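Local coordinates for MIP07328p (Drosophila melanogaster, PDB 6FKK), which probably acts as an axon guidance cue, a semaphorin whose extracellular sema domain binds a receptor and can repel growing axons, at residues Asp188-Asn193 / Ile358-Leu363; Gly205-Phe210 / Val232-Arg237; Phe211-Met216 / Tyr226-Arg231; Leu251-Asn256 / Glu366-Val371; Glu269-Ser274 / Val288-Val293. All coordinates share one frame; numbering follows the deposited sequence.

Interaction 1 of 5, residues Asp188-Asn193 / Ile358-Leu363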
# COMPACT_ATOMS: atom_id res chain seq x y z
N ASP A 188 -4.50 -24.31 6.84
CA ASP A 188 -3.27 -24.35 7.62
C ASP A 188 -3.00 -22.95 8.15
O ASP A 188 -2.77 -22.02 7.36
CB ASP A 188 -2.10 -24.86 6.78
CG ASP A 188 -0.84 -25.07 7.60
OD1 ASP A 188 -0.86 -24.83 8.83
OD2 ASP A 188 0.18 -25.49 7.02
N LEU A 189 -3.03 -22.80 9.47
CA LEU A 189 -2.89 -21.49 10.09
C LEU A 189 -1.44 -21.06 10.28
O LEU A 189 -1.20 -19.91 10.64
CB LEU A 189 -3.61 -21.48 11.44
CG LEU A 189 -5.10 -21.82 11.39
CD1 LEU A 189 -5.69 -21.85 12.79
CD2 LEU A 189 -5.86 -20.84 10.51
N LYS A 190 -0.48 -21.95 10.03
CA LYS A 190 0.92 -21.55 10.13
C LYS A 190 1.31 -20.64 8.98
O LYS A 190 2.12 -19.71 9.16
CB LYS A 190 1.82 -22.79 10.17
CG LYS A 190 1.87 -23.47 11.53
CD LYS A 190 2.91 -24.59 11.58
CE LYS A 190 2.50 -25.76 10.71
NZ LYS A 190 3.42 -26.92 10.88
N GLN A 191 0.75 -20.87 7.79
CA GLN A 191 1.04 -20.01 6.65
C GLN A 191 0.17 -18.76 6.66
O GLN A 191 0.66 -17.64 6.48
CB GLN A 191 0.85 -20.78 5.34
CG GLN A 191 1.94 -21.81 5.06
CD GLN A 191 1.85 -22.38 3.66
OE1 GLN A 191 0.78 -22.44 3.07
NE2 GLN A 191 2.99 -22.81 3.13
N LEU A 192 -1.14 -18.93 6.87
CA LEU A 192 -2.08 -17.81 6.88
C LEU A 192 -3.11 -18.04 7.97
O LEU A 192 -3.67 -19.13 8.07
CB LEU A 192 -2.76 -17.66 5.51
CG LEU A 192 -1.87 -17.21 4.35
CD1 LEU A 192 -2.61 -17.33 3.03
CD2 LEU A 192 -1.41 -15.79 4.58
N ASN A 193 -3.36 -17.01 8.77
CA ASN A 193 -4.28 -17.08 9.91
C ASN A 193 -5.21 -15.87 9.86
O ASN A 193 -4.92 -14.83 10.46
CB ASN A 193 -3.50 -17.14 11.22
CG ASN A 193 -4.34 -17.61 12.39
OD1 ASN A 193 -5.57 -17.54 12.36
ND2 ASN A 193 -3.68 -18.11 13.43
N ILE A 358 9.79 -26.20 4.72
CA ILE A 358 9.34 -24.83 4.48
C ILE A 358 7.84 -24.69 4.71
O ILE A 358 7.36 -23.58 4.97
CB ILE A 358 9.75 -24.37 3.07
CG1 ILE A 358 9.66 -22.85 2.97
CG2 ILE A 358 8.89 -25.03 2.01
CD1 ILE A 358 10.08 -22.30 1.63
N LYS A 359 7.09 -25.79 4.61
CA LYS A 359 5.69 -25.75 5.01
C LYS A 359 5.53 -25.74 6.52
O LYS A 359 4.56 -25.18 7.04
CB LYS A 359 4.93 -26.94 4.42
CG LYS A 359 4.83 -26.92 2.90
CD LYS A 359 3.99 -28.09 2.40
CE LYS A 359 3.79 -28.01 0.89
NZ LYS A 359 2.85 -29.06 0.41
N ASN A 360 6.49 -26.34 7.24
CA ASN A 360 6.42 -26.37 8.70
C ASN A 360 6.98 -25.10 9.33
O ASN A 360 6.56 -24.71 10.42
CB ASN A 360 7.17 -27.58 9.24
CG ASN A 360 6.49 -28.89 8.90
OD1 ASN A 360 5.27 -28.95 8.76
ND2 ASN A 360 7.28 -29.95 8.77
N HIS A 361 7.93 -24.43 8.66
CA HIS A 361 8.58 -23.24 9.20
C HIS A 361 8.51 -22.11 8.18
O HIS A 361 9.53 -21.70 7.61
CB HIS A 361 10.03 -23.53 9.57
CG HIS A 361 10.21 -24.81 10.33
ND1 HIS A 361 10.35 -26.03 9.70
CD2 HIS A 361 10.29 -25.06 11.66
CE1 HIS A 361 10.50 -26.98 10.61
NE2 HIS A 361 10.47 -26.42 11.80
N PRO A 362 7.31 -21.56 7.93
CA PRO A 362 7.21 -20.44 6.98
C PRO A 362 7.51 -19.09 7.60
O PRO A 362 7.60 -18.10 6.85
CB PRO A 362 5.75 -20.52 6.53
CG PRO A 362 5.04 -21.01 7.75
CD PRO A 362 5.99 -21.94 8.46
N LEU A 363 7.67 -19.00 8.91
CA LEU A 363 7.86 -17.74 9.60
C LEU A 363 9.32 -17.57 10.00
O LEU A 363 9.91 -18.47 10.62
CB LEU A 363 6.97 -17.65 10.84
CG LEU A 363 7.09 -16.38 11.67
CD1 LEU A 363 6.79 -15.16 10.81
CD2 LEU A 363 6.15 -16.44 12.86
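K190 reaches across to N360 and runs alongside its side chain. CD of K190 lies 3.8 Å from the backbone O of N360, and a bend at the third torsion of the lysine (chi3 -69°) carries CE and NZ toward the amide. The resulting bond from K190 NZ to N360 OD1 is weak, at 3.5 Å. A second pair meets differently: the side chain of Q191 crosses P362 at about a right angle, CG of Q191 to CG of P362 at 4.2 Å. The same proline CG lies 3.5 Å from O of K190, so the proline ring rests on the turn. That turn is an Asx turn, in which D188 OD1 accepts K190 N at 3.1 Å from above the carboxylate plane. The polar end of Q191 looks elsewhere, its OE1 accepting from E185 N, while K359 sends NZ to S246, H243 and E185. The contact thus joins the loop between strands 175-178 and 196-203 to the end of helix 352-360, and K252 of strand 251-259 joins both to the sheet, its NZ bonded to O of K190 and of Q191 and its backbone to P362.

Interaction 2 of 5, residues Gly205-Phe210 / Val232-Arg237; sequences GYVLFF and VCKNDR
V232 and V207 pack in the buried part of the contact, CG2 of V232 lying 4.0 Å from CB of V207. The same CG2 meets the edge of the F209 ring in its plane, at 4.0 Å from CE1, and Y163 of strand 161-165 touches V207 and F209. A reciprocal pair of backbone bonds joins the two valines. Strands 206-214 and 225-233 form an antiparallel hairpin in the sema β-propeller, and this is the end of the hairpin away from its turn: after C233 the second strand gives way to a type I turn, C233 to D236. Here G205, Y206 and K234 make a partly exposed side. C233 SG, in a disulfide to C343, stands oblique to the Y206 ring, 4.0 Å from CE1. K234 N bonds to G205 O at 3.2 Å. The lysine chain crosses V207, CG to CG2 at 3.7 Å, and its NZ pairs with E202 and D159. An alanine here would probably open a gap beside V207 CG2 and leave E202 and D159 without their shared cation.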
# COMPACT_ATOMS: atom_id res chain seq x y z
N GLY A 205 12.56 -10.94 -9.08
CA GLY A 205 12.20 -12.33 -9.21
C GLY A 205 11.28 -12.86 -8.14
O GLY A 205 10.89 -14.03 -8.20
N TYR A 206 10.93 -12.04 -7.15
CA TYR A 206 9.97 -12.41 -6.12
C TYR A 206 8.68 -11.63 -6.32
O TYR A 206 8.61 -10.65 -7.07
CB TYR A 206 10.52 -12.13 -4.71
CG TYR A 206 11.83 -12.81 -4.39
CD1 TYR A 206 11.86 -14.14 -3.98
CD2 TYR A 206 13.03 -12.12 -4.47
CE1 TYR A 206 13.05 -14.76 -3.67
CE2 TYR A 206 14.23 -12.74 -4.16
CZ TYR A 206 14.24 -14.06 -3.77
OH TYR A 206 15.42 -14.69 -3.46
N VAL A 207 7.63 -12.09 -5.64
CA VAL A 207 6.40 -11.34 -5.46
C VAL A 207 6.17 -11.21 -3.96
O VAL A 207 6.04 -12.22 -3.26
CB VAL A 207 5.20 -12.00 -6.15
CG1 VAL A 207 3.94 -11.20 -5.88
CG2 VAL A 207 5.45 -12.11 -7.64
N LEU A 208 6.15 -9.98 -3.47
CA LEU A 208 5.99 -9.69 -2.06
C LEU A 208 4.53 -9.36 -1.76
O LEU A 208 3.89 -8.64 -2.51
CB LEU A 208 6.89 -8.53 -1.63
CG LEU A 208 8.37 -8.65 -1.99
CD1 LEU A 208 9.06 -7.30 -1.85
CD2 LEU A 208 9.06 -9.69 -1.12
N PHE A 209 4.02 -9.91 -0.66
CA PHE A 209 2.67 -9.64 -0.19
C PHE A 209 2.72 -9.04 1.20
O PHE A 209 3.52 -9.46 2.04
CB PHE A 209 1.82 -10.92 -0.17
CG PHE A 209 1.62 -11.54 -1.52
CD1 PHE A 209 2.55 -12.42 -2.04
CD2 PHE A 209 0.50 -11.23 -2.28
CE1 PHE A 209 2.37 -12.99 -3.28
CE2 PHE A 209 0.31 -11.80 -3.52
CZ PHE A 209 1.25 -12.68 -4.03
N PHE A 210 1.87 -8.04 1.44
CA PHE A 210 1.80 -7.36 2.73
C PHE A 210 0.39 -7.52 3.29
O PHE A 210 -0.59 -7.26 2.59
CB PHE A 210 2.16 -5.88 2.59
CG PHE A 210 3.58 -5.65 2.14
CD1 PHE A 210 3.91 -5.69 0.80
CD2 PHE A 210 4.58 -5.39 3.07
CE1 PHE A 210 5.21 -5.48 0.39
CE2 PHE A 210 5.88 -5.18 2.66
CZ PHE A 210 6.20 -5.23 1.32
N VAL A 232 7.16 -15.11 -2.54
CA VAL A 232 7.15 -16.36 -3.30
C VAL A 232 8.08 -16.18 -4.50
O VAL A 232 8.23 -15.08 -5.03
CB VAL A 232 5.73 -16.75 -3.76
CG1 VAL A 232 4.87 -17.16 -2.58
CG2 VAL A 232 5.09 -15.61 -4.53
N CYS A 233 8.70 -17.28 -4.91
CA CYS A 233 9.50 -17.28 -6.13
C CYS A 233 8.58 -17.38 -7.34
O CYS A 233 7.66 -18.20 -7.36
CB CYS A 233 10.50 -18.44 -6.14
SG CYS A 233 11.86 -18.32 -4.94
N LYS A 234 8.82 -16.53 -8.34
CA LYS A 234 7.98 -16.57 -9.53
C LYS A 234 8.22 -17.83 -10.35
O LYS A 234 7.28 -18.34 -10.98
CB LYS A 234 8.22 -15.32 -10.38
CG LYS A 234 7.91 -14.01 -9.66
CD LYS A 234 7.92 -12.82 -10.61
CE LYS A 234 9.30 -12.59 -11.20
NZ LYS A 234 9.39 -11.29 -11.93
N ASN A 235 9.45 -18.35 -10.35
CA ASN A 235 9.79 -19.56 -11.08
C ASN A 235 9.42 -20.83 -10.33
O ASN A 235 9.91 -21.91 -10.69
CB ASN A 235 11.28 -19.56 -11.42
CG ASN A 235 12.15 -19.78 -10.20
OD1 ASN A 235 11.78 -19.44 -9.08
ND2 ASN A 235 13.33 -20.36 -10.42
N ASP A 236 8.58 -20.73 -9.31
CA ASP A 236 8.16 -21.91 -8.55
C ASP A 236 7.29 -22.80 -9.42
O ASP A 236 6.30 -22.34 -10.01
CB ASP A 236 7.42 -21.48 -7.29
CG ASP A 236 7.40 -22.56 -6.22
OD1 ASP A 236 7.48 -23.76 -6.56
OD2 ASP A 236 7.31 -22.21 -5.02
N ARG A 237 7.66 -24.08 -9.53
CA ARG A 237 6.88 -25.07 -10.26
C ARG A 237 6.23 -26.09 -9.34
O ARG A 237 5.81 -27.15 -9.80
CB ARG A 237 7.76 -25.79 -11.29
CG ARG A 237 8.44 -24.90 -12.31
CD ARG A 237 9.11 -25.77 -13.37
NE ARG A 237 10.26 -25.11 -13.99
CZ ARG A 237 11.13 -25.73 -14.77
NH1 ARG A 237 10.99 -27.02 -15.03
NH2 ARG A 237 12.15 -25.06 -15.30

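Interaction 3 of 5, residues Phe211-Met216 / Tyr226-Arg231; sequences FRELSM and YSRVAR
F211 presents one face of its ring to R228, whose CB lies 4.1 Å from the ring centroid and offset toward the rim, a CH-pi contact. CG of F211 is held between the backbone N and the carbonyl carbon (chi1 62°), which swings the ring over the neighbouring strand, and A230 CB meets its edge, 3.9 Å from CE1. Beside it E213 crosses R228 at about a right angle, carboxylate and guanidinium planes 79° apart. R228 NE bonds to E213 OE1 at 3.1 Å in a salt bridge that uses the anti lone pair, with the oxygen tilted out of the guanidinium plane. Four backbone bonds, between F211 and R228 and between E213 and Y226, tie strands 206-214 and 225-233 into an antiparallel hairpin of the sema propeller; R228 N to F211 O is 2.8 Å. An alanine in place of R228 would probably leave E217, the mate of NH1, without its partner and E213 with one cation fewer. OE1 of E213 also pairs with K252. Two cations converging on one buried carboxylate oxygen would be expected to favour its ionised form, and OE2 ties the hairpin to the loop before strand 196-203, at N193.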
# COMPACT_ATOMS: atom_id res chain seq x y z
N PHE A 211 0.31 -7.95 4.55
CA PHE A 211 -0.98 -8.24 5.16
C PHE A 211 -0.82 -8.26 6.68
O PHE A 211 0.29 -8.29 7.21
CB PHE A 211 -1.55 -9.57 4.66
CG PHE A 211 -0.70 -10.76 5.00
CD1 PHE A 211 0.36 -11.13 4.18
CD2 PHE A 211 -0.96 -11.52 6.13
CE1 PHE A 211 1.14 -12.23 4.49
CE2 PHE A 211 -0.18 -12.62 6.44
CZ PHE A 211 0.87 -12.97 5.62
N ARG A 212 -1.96 -8.26 7.36
CA ARG A 212 -2.03 -8.45 8.80
C ARG A 212 -2.81 -9.73 9.09
O ARG A 212 -3.73 -10.09 8.34
CB ARG A 212 -2.69 -7.25 9.49
CG ARG A 212 -4.09 -6.95 9.00
CD ARG A 212 -4.65 -5.69 9.65
NE ARG A 212 -6.02 -5.40 9.21
CZ ARG A 212 -6.32 -4.66 8.15
NH1 ARG A 212 -5.35 -4.14 7.41
NH2 ARG A 212 -7.59 -4.45 7.82
N GLU A 213 -2.43 -10.42 10.16
CA GLU A 213 -3.03 -11.71 10.46
C GLU A 213 -2.92 -11.98 11.95
O GLU A 213 -2.20 -11.28 12.68
CB GLU A 213 -2.35 -12.83 9.67
CG GLU A 213 -0.90 -13.08 10.08
CD GLU A 213 -0.35 -14.38 9.54
OE1 GLU A 213 0.89 -14.56 9.57
OE2 GLU A 213 -1.15 -15.22 9.08
N LEU A 214 -3.64 -13.00 12.40
CA LEU A 214 -3.54 -13.45 13.78
C LEU A 214 -2.19 -14.10 14.03
O LEU A 214 -1.55 -14.62 13.12
CB LEU A 214 -4.67 -14.43 14.11
CG LEU A 214 -6.09 -13.87 14.02
CD1 LEU A 214 -7.12 -14.94 14.34
CD2 LEU A 214 -6.26 -12.66 14.93
N SER A 215 -1.77 -14.07 15.29
CA SER A 215 -0.43 -14.51 15.67
C SER A 215 -0.49 -15.88 16.34
O SER A 215 -1.33 -16.12 17.21
CB SER A 215 0.22 -13.51 16.61
OG SER A 215 1.48 -14.00 17.06
N MET A 216 0.41 -16.76 15.92
CA MET A 216 0.66 -18.01 16.62
C MET A 216 1.88 -17.94 17.52
O MET A 216 1.92 -18.62 18.55
CB MET A 216 0.85 -19.16 15.63
CG MET A 216 -0.37 -19.48 14.79
SD MET A 216 -0.05 -20.82 13.63
CE MET A 216 0.73 -22.03 14.70
N TYR A 226 -0.59 -9.27 13.98
CA TYR A 226 0.74 -8.86 13.57
C TYR A 226 0.75 -8.57 12.08
O TYR A 226 -0.02 -9.17 11.31
CB TYR A 226 1.80 -9.93 13.89
CG TYR A 226 2.12 -10.08 15.37
CD1 TYR A 226 1.81 -9.07 16.27
CD2 TYR A 226 2.75 -11.21 15.84
CE1 TYR A 226 2.11 -9.20 17.62
CE2 TYR A 226 3.06 -11.35 17.19
CZ TYR A 226 2.73 -10.35 18.07
OH TYR A 226 3.04 -10.48 19.41
N SER A 227 1.62 -7.66 11.66
CA SER A 227 1.78 -7.31 10.26
C SER A 227 2.95 -8.09 9.67
O SER A 227 4.01 -8.20 10.30
CB SER A 227 2.00 -5.81 10.09
OG SER A 227 0.92 -5.07 10.64
N ARG A 228 2.75 -8.62 8.47
CA ARG A 228 3.72 -9.51 7.85
C ARG A 228 4.05 -9.06 6.43
O ARG A 228 3.23 -8.42 5.76
CB ARG A 228 3.21 -10.96 7.79
CG ARG A 228 2.55 -11.47 9.06
CD ARG A 228 3.56 -11.90 10.11
NE ARG A 228 2.96 -12.84 11.05
CZ ARG A 228 3.57 -13.30 12.13
NH1 ARG A 228 4.80 -12.90 12.42
NH2 ARG A 228 2.95 -14.16 12.93
N VAL A 229 5.25 -9.42 5.98
CA VAL A 229 5.60 -9.41 4.57
C VAL A 229 5.95 -10.84 4.18
O VAL A 229 6.73 -11.50 4.87
CB VAL A 229 6.76 -8.44 4.26
CG1 VAL A 229 7.97 -8.72 5.14
CG2 VAL A 229 7.13 -8.52 2.79
N ALA A 230 5.34 -11.32 3.11
CA ALA A 230 5.58 -12.67 2.61
C ALA A 230 6.05 -12.60 1.17
O ALA A 230 5.79 -11.63 0.46
CB ALA A 230 4.33 -13.54 2.73
N ARG A 231 6.75 -13.65 0.73
CA ARG A 231 7.30 -13.67 -0.62
C ARG A 231 7.17 -15.07 -1.21
O ARG A 231 7.07 -16.07 -0.49
CB ARG A 231 8.77 -13.23 -0.64
CG ARG A 231 9.78 -14.33 -0.38
CD ARG A 231 11.20 -13.78 -0.46
NE ARG A 231 12.21 -14.83 -0.34
CZ ARG A 231 13.51 -14.61 -0.33
NH1 ARG A 231 13.97 -13.37 -0.43
NH2 ARG A 231 14.37 -15.62 -0.23

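Interaction 4 of 5, residues Leu251-Asn256 / Glu366-Val371. With NAG (2-acetamido-2-deoxy-beta-D-glucopyranose), chain B.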
# COMPACT_ATOMS: atom_id res chain seq x y z
N LEU A 251 7.62 -17.87 2.28
CA LEU A 251 8.18 -17.45 3.55
C LEU A 251 7.54 -16.12 3.93
O LEU A 251 7.08 -15.36 3.08
CB LEU A 251 9.70 -17.30 3.49
CG LEU A 251 10.51 -18.56 3.19
CD1 LEU A 251 11.98 -18.22 3.01
CD2 LEU A 251 10.32 -19.58 4.30
N LYS A 252 7.53 -15.83 5.24
CA LYS A 252 7.00 -14.57 5.72
C LYS A 252 7.80 -14.11 6.94
O LYS A 252 8.39 -14.92 7.66
CB LYS A 252 5.51 -14.65 6.08
CG LYS A 252 5.17 -15.67 7.16
CD LYS A 252 3.67 -15.66 7.43
CE LYS A 252 3.29 -16.68 8.49
NZ LYS A 252 1.82 -16.69 8.75
N ALA A 253 7.81 -12.80 7.15
CA ALA A 253 8.49 -12.19 8.28
C ALA A 253 7.62 -11.08 8.84
O ALA A 253 6.81 -10.48 8.12
CB ALA A 253 9.86 -11.63 7.87
N ARG A 254 7.78 -10.82 10.13
CA ARG A 254 7.02 -9.76 10.78
C ARG A 254 7.61 -8.40 10.44
O ARG A 254 8.83 -8.24 10.33
CB ARG A 254 7.00 -9.96 12.29
CG ARG A 254 6.19 -8.91 13.04
CD ARG A 254 6.32 -9.05 14.54
NE ARG A 254 5.55 -8.03 15.24
CZ ARG A 254 5.53 -7.88 16.56
NH1 ARG A 254 6.24 -8.68 17.33
NH2 ARG A 254 4.79 -6.92 17.10
N LEU A 255 6.73 -7.41 10.27
CA LEU A 255 7.16 -6.03 10.11
C LEU A 255 7.18 -5.35 11.47
O LEU A 255 6.27 -5.54 12.29
CB LEU A 255 6.23 -5.29 9.16
CG LEU A 255 6.24 -5.76 7.71
CD1 LEU A 255 5.20 -5.00 6.90
CD2 LEU A 255 7.62 -5.59 7.10
N ASN A 256 8.22 -4.56 11.72
CA ASN A 256 8.45 -3.93 13.02
C ASN A 256 8.30 -2.42 12.85
O ASN A 256 9.25 -1.74 12.45
CB ASN A 256 9.82 -4.30 13.56
CG ASN A 256 10.06 -3.80 14.98
OD1 ASN A 256 9.47 -2.81 15.42
ND2 ASN A 256 10.94 -4.48 15.70
N GLU A 366 13.62 -13.35 12.77
CA GLU A 366 13.83 -11.92 12.93
C GLU A 366 12.76 -11.13 12.20
O GLU A 366 12.22 -11.56 11.17
CB GLU A 366 15.21 -11.51 12.42
CG GLU A 366 16.36 -12.10 13.23
CD GLU A 366 16.31 -11.71 14.69
OE1 GLU A 366 15.91 -10.56 14.99
OE2 GLU A 366 16.65 -12.55 15.55
N ALA A 367 12.44 -9.96 12.74
CA ALA A 367 11.49 -9.04 12.13
C ALA A 367 12.23 -8.01 11.28
O ALA A 367 13.43 -7.79 11.43
CB ALA A 367 10.66 -8.34 13.21
N VAL A 368 11.48 -7.39 10.37
CA VAL A 368 12.04 -6.39 9.47
C VAL A 368 12.08 -5.05 10.20
O VAL A 368 11.04 -4.56 10.66
CB VAL A 368 11.22 -6.28 8.18
CG1 VAL A 368 11.82 -5.22 7.27
CG2 VAL A 368 11.17 -7.62 7.48
N PRO A 369 13.25 -4.43 10.32
CA PRO A 369 13.33 -3.13 11.00
C PRO A 369 12.95 -1.99 10.07
O PRO A 369 13.21 -2.01 8.87
CB PRO A 369 14.80 -3.04 11.41
CG PRO A 369 15.51 -3.80 10.33
CD PRO A 369 14.58 -4.92 9.92
N ALA A 370 12.32 -0.98 10.66
CA ALA A 370 11.93 0.20 9.90
C ALA A 370 13.13 1.11 9.67
O ALA A 370 14.11 1.09 10.43
CB ALA A 370 10.83 0.97 10.63
N VAL A 371 13.06 1.89 8.60
CA VAL A 371 14.09 2.89 8.34
C VAL A 371 14.10 3.90 9.49
O VAL A 371 13.05 4.35 9.94
CB VAL A 371 13.85 3.57 6.99
CG1 VAL A 371 14.72 4.81 6.85
CG2 VAL A 371 14.13 2.59 5.86
C1 NAG B . 11.23 -4.08 17.05
C2 NAG B . 11.77 -5.23 17.89
C3 NAG B . 12.06 -4.76 19.32
C4 NAG B . 12.90 -3.48 19.32
C5 NAG B . 12.31 -2.44 18.36
C6 NAG B . 13.18 -1.22 18.21
C7 NAG B . 11.02 -7.48 17.25
C8 NAG B . 9.94 -8.52 17.39
N2 NAG B . 10.82 -6.34 17.91
O3 NAG B . 12.75 -5.81 19.98
O4 NAG B . 12.88 -2.87 20.61
O5 NAG B . 12.15 -3.01 17.06
O6 NAG B . 14.47 -1.55 17.69
O7 NAG B . 12.03 -7.68 16.58
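The backbones of 251-256 and 366-371 run in roughly the same sense, 45° apart, and pair at L255 and V368, with V368 N bonding to R254 O at 2.8 Å and N256 N to V368 O at 3.0 Å. This parallel β pairing adds the short, weakly bonded strand 368-369 to strand 251-259 of the sema propeller; the helix-bearing excursion between strands 298-305 and 377-380 is consistent with the extrusion of sema domains. L255 and V368 project together from the paired strands, CD2 of L255 at 3.8 Å from CB of V368. F304 of strand 298-305 touches both. A253 CB lies 4.2 Å from CG2 of V368. On the other face N256 carries an N-linked glycan, and its CG stands anti to the backbone N (chi1 -174°), which turns the amide outward to the sugar; OD1 is bonded to S258. Y266 OH hydrogen-bonds to the same sugar. R254, salt-bridged to D268, passes NH1 within 3.7 Å of the sugar's acetyl C8. The linkage itself joins N256 ND2 to C1 at 1.4 Å.

Interaction 5 of 5, residues Glu269-Ser274 / Val288-Val293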
# COMPACT_ATOMS: atom_id res chain seq x y z
N GLU A 269 -0.90 -3.27 13.24
CA GLU A 269 -1.92 -3.53 12.23
C GLU A 269 -1.67 -2.63 11.02
O GLU A 269 -2.06 -1.45 11.02
CB GLU A 269 -3.32 -3.33 12.79
CG GLU A 269 -3.68 -4.32 13.89
CD GLU A 269 -5.14 -4.26 14.27
OE1 GLU A 269 -5.83 -3.29 13.88
OE2 GLU A 269 -5.61 -5.19 14.97
N ILE A 270 -1.02 -3.18 9.99
CA ILE A 270 -0.77 -2.43 8.77
C ILE A 270 -2.09 -2.16 8.06
O ILE A 270 -3.04 -2.96 8.12
CB ILE A 270 0.22 -3.19 7.87
CG1 ILE A 270 0.74 -2.29 6.75
CG2 ILE A 270 -0.41 -4.44 7.30
CD1 ILE A 270 1.92 -2.88 6.01
N GLN A 271 -2.17 -1.02 7.37
CA GLN A 271 -3.42 -0.58 6.78
C GLN A 271 -3.28 -0.28 5.30
O GLN A 271 -4.23 -0.44 4.53
CB GLN A 271 -3.96 0.65 7.52
CG GLN A 271 -4.32 0.40 8.98
CD GLN A 271 -5.52 -0.51 9.13
OE1 GLN A 271 -6.44 -0.49 8.30
NE2 GLN A 271 -5.53 -1.31 10.19
N ALA A 272 -2.10 0.18 4.89
CA ALA A 272 -1.86 0.54 3.50
C ALA A 272 -0.36 0.60 3.24
O ALA A 272 0.43 0.82 4.16
CB ALA A 272 -2.50 1.89 3.15
N ILE A 273 0.01 0.39 1.97
CA ILE A 273 1.39 0.54 1.53
C ILE A 273 1.41 1.35 0.24
O ILE A 273 0.40 1.48 -0.46
CB ILE A 273 2.10 -0.82 1.31
CG1 ILE A 273 1.46 -1.58 0.15
CG2 ILE A 273 2.08 -1.65 2.58
CD1 ILE A 273 2.24 -2.79 -0.30
N SER A 274 2.57 1.89 -0.06
CA SER A 274 2.83 2.61 -1.29
C SER A 274 3.64 1.74 -2.23
O SER A 274 4.21 0.72 -1.82
CB SER A 274 3.61 3.90 -0.99
OG SER A 274 4.92 3.61 -0.54
N VAL A 288 1.38 2.38 6.36
CA VAL A 288 0.59 3.00 7.42
C VAL A 288 0.17 1.91 8.40
O VAL A 288 -0.37 0.87 7.99
CB VAL A 288 -0.64 3.73 6.85
CG1 VAL A 288 -1.59 4.12 7.96
CG2 VAL A 288 -0.20 4.95 6.07
N PHE A 289 0.40 2.15 9.69
CA PHE A 289 0.07 1.21 10.74
C PHE A 289 -0.83 1.87 11.77
O PHE A 289 -0.69 3.06 12.07
CB PHE A 289 1.34 0.69 11.44
CG PHE A 289 2.25 -0.10 10.55
CD1 PHE A 289 3.12 0.55 9.68
CD2 PHE A 289 2.28 -1.48 10.62
CE1 PHE A 289 3.97 -0.18 8.87
CE2 PHE A 289 3.13 -2.21 9.81
CZ PHE A 289 3.98 -1.56 8.93
N THR A 290 -1.76 1.08 12.32
CA THR A 290 -2.58 1.50 13.44
C THR A 290 -2.40 0.53 14.61
O THR A 290 -1.94 -0.60 14.43
CB THR A 290 -4.07 1.57 13.06
OG1 THR A 290 -4.51 0.30 12.56
CG2 THR A 290 -4.31 2.65 12.01
N THR A 291 -2.75 0.99 15.80
CA THR A 291 -2.66 0.15 16.98
C THR A 291 -3.88 -0.76 17.09
O THR A 291 -4.91 -0.54 16.44
CB THR A 291 -2.53 0.98 18.25
OG1 THR A 291 -3.74 1.72 18.47
CG2 THR A 291 -1.36 1.94 18.15
N SER A 292 -3.76 -1.78 17.92
CA SER A 292 -4.86 -2.69 18.17
C SER A 292 -5.86 -2.04 19.13
O SER A 292 -5.65 -0.94 19.64
CB SER A 292 -4.33 -4.02 18.70
OG SER A 292 -3.39 -4.58 17.79
N VAL A 293 -6.98 -2.73 19.36
CA VAL A 293 -8.12 -2.13 20.04
C VAL A 293 -7.86 -1.84 21.51
O VAL A 293 -8.60 -1.07 22.12
CB VAL A 293 -9.35 -3.05 19.88
CG1 VAL A 293 -9.70 -3.21 18.41
CG2 VAL A 293 -9.07 -4.41 20.51
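I270 and F289 meet on one face of an antiparallel β hairpin, strands 265-279 and 282-290 of the sema propeller, whose register slips by one residue between I270 and A272 in a beta bulge. Along the backbone E269 and T290 exchange a reciprocal pair of bonds, T290 N to E269 O being 2.9 Å; at the bulge V288 serves two residues, its O taking Q271 N at 2.7 Å and its N giving to A272 O at 2.9 Å. The apolar contact belongs to I270 and F289. CG1 of the isoleucine, anti to the backbone N (chi1 -167°), lies over one face of the phenylalanine ring, 4.1 Å from its centroid in a CH-pi contact, while CB of I270 is 3.6 Å from CE2 of F289. V198 of strand 196-203 packs on I270, and C302 of strand 298-305 on F289. Polar contacts gather round T290. E269 slants across it toward S292, OE2 of E269 lying 3.6 Å from OG of S292. Q271, displaced by the bulge, bends its chain at chi2 (-68°) so that it crosses T290 at about a right angle, and its NE2 makes a weak bond to T290 OG1 at 3.0 Å.

Overall arrangement
All five contacts lie in the sema domain, and interactions 2 to 5 fall on linked neighbouring strands of the propeller. Interactions 2 and 3 are the two ends of a single hairpin, strands 206-214 and 225-233, with centres about 16 Å apart. Strand 251-259 follows it and carries interaction 4, the centres of 3 and 4 being about 10 Å apart; the next hairpin holds interaction 5, its centre about 12 Å from that of interaction 3. Along the chain interaction 1 encloses 2, 3 and 5, whereas its segments alternate with those of interaction 4. K252, through O of K190 and Q191 and through E213, joins 1, 3 and 4. Successive propeller strands are thereby tied to the chain returning from helix 352-360.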